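Local coordinates for protein GTPase HflX (Sulfolobus solfataricus P2, PDB 2QTF) that hydrolyses GTP, is specific for that nucleotide, and associates with the 50S ribosomal subunit, with a possible role in protein synthesis or ribosome biogenesis, at residues K40-Y45 with I62-K67; K293-T298 with E322-I327; V185-S190 with F236-P241. All coordinates share one frame; numbering follows the deposited sequence.

Contact 1 of 3, residues K40-Y45 with I62-K67; sequences KFYIQY and IFEQLK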
# COMPACT_ATOMS: atom_id res chain seq x y z
N LYS A 40 -28.95 10.22 1.64
CA LYS A 40 -28.70 10.00 0.24
C LYS A 40 -27.24 10.10 -0.13
O LYS A 40 -26.75 9.25 -0.87
CB LYS A 40 -29.50 10.95 -0.66
CG LYS A 40 -31.03 10.88 -0.47
CD LYS A 40 -31.72 11.99 -1.29
CE LYS A 40 -31.49 11.81 -2.87
NZ LYS A 40 -32.09 12.85 -3.84
N PHE A 41 -26.53 11.12 0.35
CA PHE A 41 -25.24 11.44 -0.23
C PHE A 41 -24.09 11.18 0.69
O PHE A 41 -22.91 11.46 0.35
CB PHE A 41 -25.24 12.91 -0.60
CG PHE A 41 -26.35 13.27 -1.58
CD1 PHE A 41 -26.25 12.92 -2.93
CD2 PHE A 41 -27.50 13.93 -1.11
CE1 PHE A 41 -27.30 13.26 -3.91
CE2 PHE A 41 -28.53 14.27 -1.99
CZ PHE A 41 -28.45 13.95 -3.42
N TYR A 42 -24.42 10.74 1.89
CA TYR A 42 -23.38 10.51 2.95
C TYR A 42 -22.73 11.84 3.40
O TYR A 42 -22.90 12.31 4.59
CB TYR A 42 -22.27 9.45 2.47
CG TYR A 42 -21.34 9.15 3.62
CD1 TYR A 42 -21.76 8.31 4.65
CD2 TYR A 42 -20.20 9.82 3.78
CE1 TYR A 42 -20.97 8.10 5.75
CE2 TYR A 42 -19.35 9.62 4.89
CZ TYR A 42 -19.78 8.78 5.87
OH TYR A 42 -19.00 8.60 6.97
N ILE A 43 -21.94 12.46 2.51
CA ILE A 43 -21.43 13.77 2.83
C ILE A 43 -22.56 14.82 2.63
O ILE A 43 -23.59 14.49 2.09
CB ILE A 43 -20.14 14.17 2.00
CG1 ILE A 43 -20.45 14.25 0.55
CG2 ILE A 43 -18.97 13.07 2.29
CD1 ILE A 43 -19.28 14.94 -0.32
N GLN A 44 -22.33 16.06 3.04
CA GLN A 44 -23.38 17.08 2.96
C GLN A 44 -23.56 17.51 1.51
O GLN A 44 -22.61 17.45 0.69
CB GLN A 44 -23.04 18.26 3.90
CG GLN A 44 -23.20 17.87 5.51
CD GLN A 44 -24.38 16.87 5.94
OE1 GLN A 44 -25.56 17.06 5.58
NE2 GLN A 44 -24.01 15.77 6.67
N TYR A 45 -24.81 17.85 1.15
CA TYR A 45 -25.12 18.12 -0.21
C TYR A 45 -24.35 19.31 -0.75
O TYR A 45 -23.87 19.31 -1.87
CB TYR A 45 -26.61 18.35 -0.28
CG TYR A 45 -27.16 18.58 -1.68
CD1 TYR A 45 -27.34 17.51 -2.55
CD2 TYR A 45 -27.60 19.89 -2.09
CE1 TYR A 45 -27.90 17.69 -3.77
CE2 TYR A 45 -28.14 20.08 -3.37
CZ TYR A 45 -28.36 18.99 -4.19
OH TYR A 45 -28.90 19.01 -5.49
N ILE A 62 -13.80 8.66 0.43
CA ILE A 62 -14.42 8.59 1.75
C ILE A 62 -13.82 7.41 2.49
O ILE A 62 -13.91 6.27 2.05
CB ILE A 62 -15.94 8.55 1.62
CG1 ILE A 62 -16.47 9.92 0.99
CG2 ILE A 62 -16.55 8.31 3.01
CD1 ILE A 62 -17.87 9.77 0.42
N PHE A 63 -13.12 7.67 3.58
CA PHE A 63 -12.50 6.58 4.27
C PHE A 63 -13.47 5.87 5.20
O PHE A 63 -13.30 5.96 6.39
CB PHE A 63 -11.21 7.05 4.98
CG PHE A 63 -10.23 5.93 5.23
CD1 PHE A 63 -9.53 5.32 4.18
CD2 PHE A 63 -10.06 5.43 6.54
CE1 PHE A 63 -8.62 4.25 4.47
CE2 PHE A 63 -9.15 4.40 6.83
CZ PHE A 63 -8.43 3.81 5.82
N GLU A 64 -14.44 5.14 4.64
CA GLU A 64 -15.45 4.38 5.36
C GLU A 64 -15.95 3.40 4.34
O GLU A 64 -15.66 3.56 3.15
CB GLU A 64 -16.66 5.30 5.69
CG GLU A 64 -16.99 5.45 7.18
CD GLU A 64 -17.15 4.13 7.95
OE1 GLU A 64 -17.07 4.20 9.21
OE2 GLU A 64 -17.33 3.03 7.34
N GLN A 65 -16.79 2.46 4.72
CA GLN A 65 -17.44 1.68 3.74
C GLN A 65 -18.80 2.29 3.43
O GLN A 65 -19.66 2.35 4.35
CB GLN A 65 -17.51 0.22 4.22
CG GLN A 65 -18.12 -0.73 3.21
CD GLN A 65 -18.09 -2.20 3.68
OE1 GLN A 65 -17.26 -2.58 4.53
NE2 GLN A 65 -19.03 -3.03 3.13
N LEU A 66 -19.05 2.66 2.17
CA LEU A 66 -20.35 3.31 1.74
C LEU A 66 -21.37 2.26 1.45
O LEU A 66 -21.04 1.21 0.91
CB LEU A 66 -20.23 4.22 0.45
CG LEU A 66 -19.45 5.48 0.58
CD1 LEU A 66 -19.29 6.25 -0.75
CD2 LEU A 66 -20.02 6.39 1.77
N LYS A 67 -22.62 2.53 1.84
CA LYS A 67 -23.77 1.77 1.39
C LYS A 67 -24.03 1.97 -0.07
O LYS A 67 -23.76 3.03 -0.65
CB LYS A 67 -25.03 2.18 2.17
CG LYS A 67 -24.85 1.95 3.63
CD LYS A 67 -26.13 2.33 4.35
CE LYS A 67 -25.95 2.26 5.83
NZ LYS A 67 -27.13 3.02 6.31
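The ring of Tyr-42 overlaps the end of Leu-66, whose methyl CD2 lies over one face. Leu-66 CD2 is 4.0 Å from the centroid of the Tyr-42 ring and 26° off the ring normal, a CH-pi contact. It sits toward the rim, on the CG side. Tyr-42 reaches across because its CG is anti to the backbone N (chi1 -174°). Ile-62 adds its methyl CG2, which meets Tyr-42 CE2 obliquely at 3.6 Å. The contact joins two loops of the N-terminal domain. One leads into helix 45-52. The other leaves strand 59-62 of the parallel four-stranded sheet and leads into helix 68-78. His-70 of that helix packs edge-to-face with Tyr-42. Ile-43 extends the apolar patch, with its CG2 3.9 Å from Ile-62 CD1. At the phenol end, Tyr-42 OH lies 3.7 Å from Glu-64 CG. The Glu-64 chain bends at chi2 and its carboxylate turns away. Glu-64 OE2 accepts from Gln-65 N at 2.7 Å, on its anti lone pair. An alanine at Tyr-42 would remove the ring and would probably loosen the packing of Leu-66 and Ile-62 between the loops.

Contact 2 of 3, residues K293-T298 with E322-I327; sequences KPILVT and ELYSPI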
# COMPACT_ATOMS: atom_id res chain seq x y z
N LYS A 293 15.44 -15.43 1.26
CA LYS A 293 15.80 -14.16 0.53
C LYS A 293 16.58 -13.29 1.51
O LYS A 293 16.09 -13.06 2.62
CB LYS A 293 14.57 -13.39 0.07
CG LYS A 293 13.91 -14.09 -1.05
CD LYS A 293 12.81 -13.29 -1.75
CE LYS A 293 12.15 -14.19 -2.84
NZ LYS A 293 13.08 -14.63 -3.94
N PRO A 294 17.73 -12.72 1.07
CA PRO A 294 18.33 -11.76 2.00
C PRO A 294 17.42 -10.58 2.29
O PRO A 294 16.80 -10.04 1.35
CB PRO A 294 19.60 -11.27 1.27
CG PRO A 294 19.86 -12.35 0.18
CD PRO A 294 18.51 -12.89 -0.19
N ILE A 295 17.35 -10.16 3.57
CA ILE A 295 16.53 -8.98 3.91
C ILE A 295 17.37 -7.90 4.57
O ILE A 295 18.06 -8.19 5.58
CB ILE A 295 15.33 -9.39 4.85
CG1 ILE A 295 14.36 -10.33 4.03
CG2 ILE A 295 14.56 -8.09 5.30
CD1 ILE A 295 13.05 -10.67 4.88
N LEU A 296 17.40 -6.69 3.99
CA LEU A 296 18.08 -5.57 4.59
C LEU A 296 17.01 -4.80 5.34
O LEU A 296 16.07 -4.30 4.72
CB LEU A 296 18.62 -4.67 3.46
CG LEU A 296 19.24 -3.30 3.86
CD1 LEU A 296 20.38 -3.44 4.92
CD2 LEU A 296 19.82 -2.50 2.56
N VAL A 297 17.14 -4.61 6.64
CA VAL A 297 16.11 -3.94 7.40
C VAL A 297 16.55 -2.51 7.53
O VAL A 297 17.72 -2.23 7.92
CB VAL A 297 15.89 -4.57 8.88
CG1 VAL A 297 14.81 -3.78 9.60
CG2 VAL A 297 15.61 -6.09 8.80
N THR A 298 15.66 -1.57 7.18
CA THR A 298 16.04 -0.20 7.37
C THR A 298 15.12 0.43 8.42
O THR A 298 13.93 0.61 8.18
CB THR A 298 16.01 0.65 6.06
OG1 THR A 298 14.67 0.70 5.57
CG2 THR A 298 16.92 0.08 4.98
N GLU A 322 16.44 -13.09 15.32
CA GLU A 322 15.66 -14.18 15.93
C GLU A 322 14.49 -14.67 15.06
O GLU A 322 14.14 -15.86 15.11
CB GLU A 322 15.12 -13.76 17.28
CG GLU A 322 16.22 -13.73 18.32
CD GLU A 322 15.68 -13.31 19.68
OE1 GLU A 322 16.50 -12.99 20.59
OE2 GLU A 322 14.43 -13.28 19.82
N LEU A 323 13.87 -13.76 14.30
CA LEU A 323 12.70 -14.11 13.52
C LEU A 323 12.96 -14.64 12.16
O LEU A 323 12.10 -15.33 11.61
CB LEU A 323 11.69 -12.95 13.43
CG LEU A 323 11.24 -12.43 14.78
CD1 LEU A 323 10.66 -11.02 14.72
CD2 LEU A 323 10.20 -13.40 15.37
N TYR A 324 14.11 -14.33 11.57
CA TYR A 324 14.32 -14.67 10.17
C TYR A 324 15.83 -14.85 9.87
O TYR A 324 16.69 -14.13 10.41
CB TYR A 324 13.69 -13.53 9.28
CG TYR A 324 13.80 -13.74 7.80
CD1 TYR A 324 12.76 -14.39 7.07
CD2 TYR A 324 14.92 -13.29 7.09
CE1 TYR A 324 12.89 -14.60 5.68
CE2 TYR A 324 15.05 -13.50 5.75
CZ TYR A 324 14.04 -14.15 5.05
OH TYR A 324 14.17 -14.34 3.70
N SER A 325 16.10 -15.72 8.92
CA SER A 325 17.39 -15.84 8.32
C SER A 325 17.22 -16.01 6.83
O SER A 325 16.39 -16.78 6.42
CB SER A 325 18.07 -17.11 8.91
OG SER A 325 19.42 -17.11 8.56
N PRO A 326 18.09 -15.35 5.99
CA PRO A 326 19.21 -14.49 6.32
C PRO A 326 18.83 -12.99 6.35
O PRO A 326 18.29 -12.44 5.38
CB PRO A 326 20.18 -14.75 5.18
CG PRO A 326 19.33 -14.99 4.00
CD PRO A 326 18.02 -15.61 4.55
N ILE A 327 19.15 -12.37 7.45
CA ILE A 327 19.13 -10.93 7.57
C ILE A 327 20.50 -10.46 6.96
O ILE A 327 21.59 -10.81 7.47
CB ILE A 327 18.99 -10.52 9.03
CG1 ILE A 327 17.60 -10.88 9.57
CG2 ILE A 327 19.08 -8.99 9.25
CD1 ILE A 327 16.32 -10.10 8.96
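The backbones run parallel where Ile-295 pairs with Ile-327, their CA atoms 4.9 Å apart. This is the start of the pairing between strands 295-300 and 327-332, in a beta-alpha-beta unit of the G domain whose helix is 309-323. Ile-295 N donates to Pro-326 O at 3.1 Å, in the plane of the carbonyl. The same oxygen receives a CA-H...O contact from Pro-294. A cis peptide bond precedes Pro-326, in the short link from helix to strand.

Tyr-324 is the first residue beyond the helix to leave helical backbone angles. Its CG is anti to the backbone N (chi1 -179°), and the ring reaches back to the strand. Ile-295 crosses it at about a right angle and sets its methyl CD1 over one face, 3.7 Å from the centroid of the Tyr-324 ring. This is a CH-pi contact, 18° off the ring normal. On the same side of the sheet, Ile-327 CD1 touches Val-297 CG2 at 4.1 Å. Phe-282 of helix 271-288 packs on both isoleucines. The Lys-293 amine is held apart from this, on Ser-258 O. The phenol holds the approach to the strand: Tyr-324 OH donates to Lys-293 O at 2.5 Å, in the carbonyl plane and on a lone pair.

Contact 3 of 3, residues V185-S190 with F236-P241; sequences VGYTNS and FIRGIP. With SO4 (sulfate ion), chain F; ACT (acetate ion), chain H.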
# COMPACT_ATOMS: atom_id res chain seq x y z
N VAL A 185 9.44 -3.56 1.14
CA VAL A 185 8.24 -3.95 1.88
C VAL A 185 8.19 -3.27 3.24
O VAL A 185 9.18 -2.65 3.70
CB VAL A 185 8.17 -5.48 2.09
CG1 VAL A 185 8.09 -6.13 0.70
CG2 VAL A 185 9.47 -5.97 2.86
N GLY A 186 7.03 -3.35 3.87
CA GLY A 186 6.85 -2.73 5.17
C GLY A 186 5.44 -2.19 5.35
O GLY A 186 4.72 -1.97 4.35
N TYR A 187 5.09 -1.80 6.59
CA TYR A 187 3.77 -1.24 6.79
C TYR A 187 3.56 0.11 6.14
O TYR A 187 4.47 0.90 5.97
CB TYR A 187 3.54 -1.03 8.29
CG TYR A 187 2.92 -2.29 8.82
CD1 TYR A 187 3.74 -3.32 9.35
CD2 TYR A 187 1.52 -2.49 8.71
CE1 TYR A 187 3.17 -4.55 9.85
CE2 TYR A 187 0.95 -3.74 9.12
CZ TYR A 187 1.76 -4.68 9.73
OH TYR A 187 1.16 -5.80 10.15
N THR A 188 2.29 0.41 5.87
CA THR A 188 1.88 1.72 5.51
C THR A 188 2.48 2.76 6.46
O THR A 188 2.54 2.59 7.68
CB THR A 188 0.31 1.78 5.62
OG1 THR A 188 -0.18 0.76 4.77
CG2 THR A 188 -0.24 3.10 5.20
N ASN A 189 2.92 3.86 5.86
CA ASN A 189 3.43 4.99 6.60
C ASN A 189 4.79 4.70 7.30
O ASN A 189 5.18 5.37 8.25
CB ASN A 189 2.39 5.45 7.61
CG ASN A 189 2.42 6.86 7.82
OD1 ASN A 189 2.88 7.62 6.96
ND2 ASN A 189 1.98 7.28 9.00
N SER A 190 5.50 3.71 6.79
CA SER A 190 6.86 3.45 7.38
C SER A 190 7.92 4.28 6.58
O SER A 190 9.10 4.40 6.96
CB SER A 190 7.13 1.97 7.32
OG SER A 190 7.11 1.55 5.93
N PHE A 236 2.30 -3.75 3.83
CA PHE A 236 1.46 -4.48 4.78
C PHE A 236 0.42 -3.42 5.22
O PHE A 236 0.75 -2.28 5.57
CB PHE A 236 2.30 -4.87 6.01
CG PHE A 236 3.52 -5.66 5.68
CD1 PHE A 236 3.49 -6.65 4.73
CD2 PHE A 236 4.72 -5.41 6.35
CE1 PHE A 236 4.66 -7.50 4.44
CE2 PHE A 236 5.90 -6.14 6.03
CZ PHE A 236 5.85 -7.20 5.08
N ILE A 237 -0.86 -3.79 5.12
CA ILE A 237 -1.95 -2.83 5.31
C ILE A 237 -2.61 -3.26 6.65
O ILE A 237 -2.78 -4.45 6.90
CB ILE A 237 -3.05 -2.96 4.18
CG1 ILE A 237 -2.56 -2.75 2.68
CG2 ILE A 237 -4.22 -2.00 4.45
CD1 ILE A 237 -2.13 -1.42 2.37
N ARG A 238 -2.97 -2.30 7.47
CA ARG A 238 -3.60 -2.59 8.76
C ARG A 238 -5.12 -2.71 8.58
O ARG A 238 -5.68 -2.00 7.77
CB ARG A 238 -3.27 -1.48 9.76
CG ARG A 238 -1.69 -1.38 10.04
CD ARG A 238 -1.35 -0.14 10.84
NE ARG A 238 0.07 -0.17 11.26
CZ ARG A 238 1.00 0.55 10.62
NH1 ARG A 238 0.64 1.24 9.52
NH2 ARG A 238 2.27 0.57 11.04
N GLY A 239 -5.79 -3.64 9.23
CA GLY A 239 -7.28 -3.53 9.13
C GLY A 239 -7.82 -3.86 7.74
O GLY A 239 -8.74 -3.17 7.25
N ILE A 240 -7.32 -4.89 7.08
CA ILE A 240 -7.81 -5.09 5.67
C ILE A 240 -9.27 -5.63 5.73
O ILE A 240 -9.51 -6.62 6.43
CB ILE A 240 -6.95 -6.08 4.99
CG1 ILE A 240 -5.53 -5.48 4.94
CG2 ILE A 240 -7.41 -6.30 3.48
CD1 ILE A 240 -4.47 -6.51 4.54
N PRO A 241 -10.21 -4.94 5.10
CA PRO A 241 -11.56 -5.47 5.01
C PRO A 241 -11.56 -6.87 4.45
O PRO A 241 -10.89 -7.16 3.47
CB PRO A 241 -12.22 -4.56 3.97
CG PRO A 241 -11.46 -3.21 4.08
CD PRO A 241 -10.05 -3.65 4.36
S SO4 F . 4.65 4.45 2.97
O1 SO4 F . 5.00 4.59 1.57
O2 SO4 F . 5.24 5.49 3.79
O3 SO4 F . 5.29 3.34 3.66
O4 SO4 F . 3.18 4.46 3.16
C ACT H . 1.06 0.90 1.03
O ACT H . 1.58 0.28 -0.01
OXT ACT H . 1.47 0.67 2.23
CH3 ACT H . -0.09 1.89 0.77
O HOH W 1 4.41 1.89 9.93
O HOH W 2 -2.59 0.35 6.45
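Arg-238 carries its side chain from CB obliquely across Tyr-187, with CG anti to its own carbonyl carbon and the chain extended as far as NE. Its CG touches the ring at CD2 and CE2 of Tyr-187. Tyr-187 CD2 lies over the face of the Arg-238 guanidinium, whose plane is tilted 30° from the ring. Beyond the ring, Arg-238 NH2 comes to 3.4 Å from Tyr-187 CB. At the tip, Arg-238 NH1 donates to Thr-188 O at 3.0 Å in a nearly straight bond (166°). NH1 also forms a salt bridge with Glu-15 of helix 13-22. Water 1 accepts from NH2 and donates to Thr-188 O, so two donors grip that carbonyl.

Phe-236 packs on one face of the Tyr-187 ring. Phe-236 CB stands over the centre of the Tyr-187 ring, 3.5 Å from the centroid, and the phenylalanine ring points an edge at that face, with the planes at 65°. The Phe-236 ring has the Gly-186 backbone over one face, and its CZ meets Val-185 CB.

Gly-186 to Ser-190 belong to the P-loop (Walker A motif), inferred to bind GTP, and 236-241 follow strand 226-232 and its Asp-Thr-Val-Gly motif. The backbones are bridged at Tyr-187 and Phe-236. Phe-236 N donates to Gly-186 O at 3.0 Å, and Thr-188 N to Phe-236 O at 3.1 Å. Residues 187-190 form a type II turn, with Ser-190 OG donating to Tyr-187 O. Gly-186 has a positive phi, and a side chain would collide with the carbonyl oxygen of Val-185. A sulfate, probably from the crystallisation liquor, accepts from Asn-189 N through O4 at 2.8 Å.

In the fold
From the N terminus, contact 1 closes first, bringing together the loops after strands 25-31 and 59-62 of the N-terminal domain. After the helices of the middle region, the chain enters the G domain. Contact 3 joins the loops after strands 181-185 and 226-232, at the inferred GTP site. Contact 2 comes last and closes the beta-alpha-beta unit of strand 295-300, helix 309-323 and strand 327-332, the last an outermost strand of the mixed sheet. The three follow in series, and none nests or crosses. Contact 3 lies near the chain's centre, where helices 13-22 and 86-97 of the N-terminal domain meet the G domain. Contacts 1 and 2 sit on opposite sides of the chain's centre, about 43 Å apart between centres.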